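Local coordinates for YfdX protein (Salmonella enterica I, PDB 6A09) that is of uncertain function but belongs to the YfdX family of bacterial proteins and assembles from several copies of a largely helical chain, at residues Ser126-Gln131 and Val171-Val176. Numbering follows the deposited sequence.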
loop_
_atom_site.group_PDB
_atom_site.type_symbol
_atom_site.label_atom_id
_atom_site.label_comp_id
_atom_site.label_asym_id
_atom_site.label_seq_id
_atom_site.Cartn_x
_atom_site.Cartn_y
_atom_site.Cartn_z
ATOM N N SER A 126 -6.898 -9.159 18.480
ATOM C CA SER A 126 -7.522 -9.882 17.384
ATOM C C SER A 126 -6.494 -10.078 16.272
ATOM O O SER A 126 -5.636 -9.222 16.043
ATOM C CB SER A 126 -8.791 -9.171 16.885
ATOM O OG SER A 126 -8.638 -7.767 16.764
ATOM N N VAL A 127 -6.558 -11.235 15.626
ATOM C CA VAL A 127 -5.576 -11.663 14.635
ATOM C C VAL A 127 -6.269 -11.762 13.284
ATOM O O VAL A 127 -7.319 -12.400 13.162
ATOM C CB VAL A 127 -4.924 -13.003 15.039
ATOM C CG1 VAL A 127 -4.126 -13.605 13.889
ATOM C CG2 VAL A 127 -4.023 -12.820 16.313
ATOM N N ILE A 128 -5.692 -11.111 12.281
ATOM C CA ILE A 128 -6.153 -11.179 10.901
ATOM C C ILE A 128 -5.050 -11.818 10.082
ATOM O O ILE A 128 -3.865 -11.525 10.287
ATOM C CB ILE A 128 -6.504 -9.780 10.350
ATOM C CG1 ILE A 128 -7.806 -9.251 10.972
ATOM C CG2 ILE A 128 -6.559 -9.786 8.806
ATOM C CD1 ILE A 128 -8.065 -7.808 10.647
ATOM N N GLU A 129 -5.426 -12.711 9.174
ATOM C CA GLU A 129 -4.462 -13.346 8.284
ATOM C C GLU A 129 -4.651 -12.779 6.880
ATOM O O GLU A 129 -5.725 -12.922 6.286
ATOM C CB GLU A 129 -4.596 -14.872 8.291
ATOM C CG GLU A 129 -3.551 -15.523 7.415
ATOM C CD GLU A 129 -3.625 -17.043 7.358
ATOM O OE1 GLU A 129 -4.707 -17.636 7.560
ATOM O OE2 GLU A 129 -2.577 -17.655 7.112
ATOM N N ASN A 130 -3.611 -12.115 6.373
ATOM C CA ASN A 130 -3.614 -11.477 5.062
ATOM C C ASN A 130 -3.031 -12.460 4.059
ATOM O O ASN A 130 -1.822 -12.723 4.068
ATOM C CB ASN A 130 -2.806 -10.177 5.076
ATOM C CG ASN A 130 -3.205 -9.245 6.229
ATOM O OD1 ASN A 130 -4.324 -8.756 6.272
ATOM N ND2 ASN A 130 -2.288 -9.016 7.167
ATOM N N GLN A 131 -3.888 -12.995 3.186
ATOM C CA GLN A 131 -3.479 -13.949 2.162
ATOM C C GLN A 131 -3.361 -13.227 0.830
ATOM O O GLN A 131 -4.345 -12.688 0.316
ATOM C CB GLN A 131 -4.468 -15.102 2.067
ATOM C CG GLN A 131 -4.574 -15.858 3.366
ATOM C CD GLN A 131 -5.418 -17.092 3.233
ATOM O OE1 GLN A 131 -5.862 -17.421 2.139
ATOM N NE2 GLN A 131 -5.660 -17.784 4.351
ATOM N N VAL A 171 -5.212 -9.067 -1.887
ATOM C CA VAL A 171 -4.963 -9.493 -0.516
ATOM C C VAL A 171 -6.312 -9.773 0.142
ATOM O O VAL A 171 -7.168 -8.888 0.229
ATOM C CB VAL A 171 -4.147 -8.453 0.276
ATOM C CG1 VAL A 171 -4.026 -8.858 1.746
ATOM C CG2 VAL A 171 -2.763 -8.316 -0.337
ATOM N N ASP A 172 -6.497 -11.002 0.579
ATOM C CA ASP A 172 -7.693 -11.443 1.283
ATOM C C ASP A 172 -7.356 -11.419 2.775
ATOM O O ASP A 172 -6.623 -12.284 3.266
ATOM C CB ASP A 172 -8.088 -12.836 0.810
ATOM C CG ASP A 172 -9.576 -13.086 0.887
ATOM O OD1 ASP A 172 -10.096 -13.249 2.018
ATOM O OD2 ASP A 172 -10.218 -13.136 -0.191
ATOM N N SER A 173 -7.866 -10.407 3.485
ATOM C CA SER A 173 -7.653 -10.240 4.920
ATOM C C SER A 173 -8.850 -10.834 5.648
ATOM O O SER A 173 -9.956 -10.295 5.557
ATOM C CB SER A 173 -7.510 -8.764 5.288
ATOM O OG SER A 173 -6.328 -8.191 4.770
ATOM N N GLN A 174 -8.638 -11.913 6.397
ATOM C CA GLN A 174 -9.744 -12.575 7.077
ATOM C C GLN A 174 -9.393 -12.853 8.526
ATOM O O GLN A 174 -8.282 -13.297 8.833
ATOM C CB GLN A 174 -10.109 -13.860 6.377
ATOM C CG GLN A 174 -8.913 -14.483 5.711
ATOM C CD GLN A 174 -9.275 -15.170 4.420
ATOM O OE1 GLN A 174 -10.320 -15.831 4.321
ATOM N NE2 GLN A 174 -8.415 -15.014 3.408
ATOM N N SER A 175 -10.347 -12.571 9.409
ATOM C CA SER A 175 -10.174 -12.879 10.814
ATOM C C SER A 175 -9.978 -14.380 10.975
ATOM O O SER A 175 -10.504 -15.185 10.204
ATOM C CB SER A 175 -11.374 -12.390 11.622
ATOM O OG SER A 175 -12.538 -13.118 11.293
ATOM N N VAL A 176 -9.170 -14.752 11.957
ATOM C CA VAL A 176 -8.713 -16.134 12.070
ATOM C C VAL A 176 -9.759 -16.969 12.799
ATOM O O VAL A 176 -10.169 -16.635 13.919
ATOM C CB VAL A 176 -7.353 -16.207 12.769
ATOM C CG1 VAL A 176 -6.999 -17.654 13.051
ATOM C CG2 VAL A 176 -6.303 -15.554 11.874
#
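Ser-173 and Asn-130 face each other as a non-hydrogen-bonded antiparallel pair, and their side chains make the bond that their backbones do not. Ser-173 OG donates to Asn-130 OD1 at 2.6 Å, lying in the amide plane on a lone pair of the oxygen. The short serine suits the close approach of the two strands here; with chi1 -50°, the asparagine carries CG beside its own backbone N and brings OD1 to the hydroxyl. Its other branch, ND2, is bonded to Thr-86 OG1 on strand 78-89, so this amide spans three strands. Beside it, Ile-128 lays branch CG2 against Ser-173 CB at 3.8 Å.

Glu-129 with Gln-174 and Gln-131 with Asp-172 are each joined by two reciprocal N-H...O bonds, among them the nearly straight Gln-131 N to Asp-172 O (2.8 Å, 178° at the hydrogen). Gln-174 is long enough to bend at chi2 and give NE2 to the opposite face of that carbonyl, at 3.3 Å; its side chain crosses that of Gln-131 at about a right angle, the amide planes 37° apart. Strand 125-135 is the middle one of a three-stranded antiparallel sheet, between 78-89 and 170-175. Where the latter ends, Val-176 N still reaches Val-127 O at 3.2 Å, and Val-176 CG2 meets Val-127 CG1 at 3.5 Å; these branched apolar residues pack against Ile-117 of helix 113-122.

Farther out, the extended chain of buried Glu-129 carries OE2 to Ser-83 OG and Leu-12 N, which satisfy it. Asp-172 OD2 forms a salt bridge with Lys-69 NZ of its own chain, whereas Lys-69 NZ of the second subunit hydrogen-bonds to Ser-173 O.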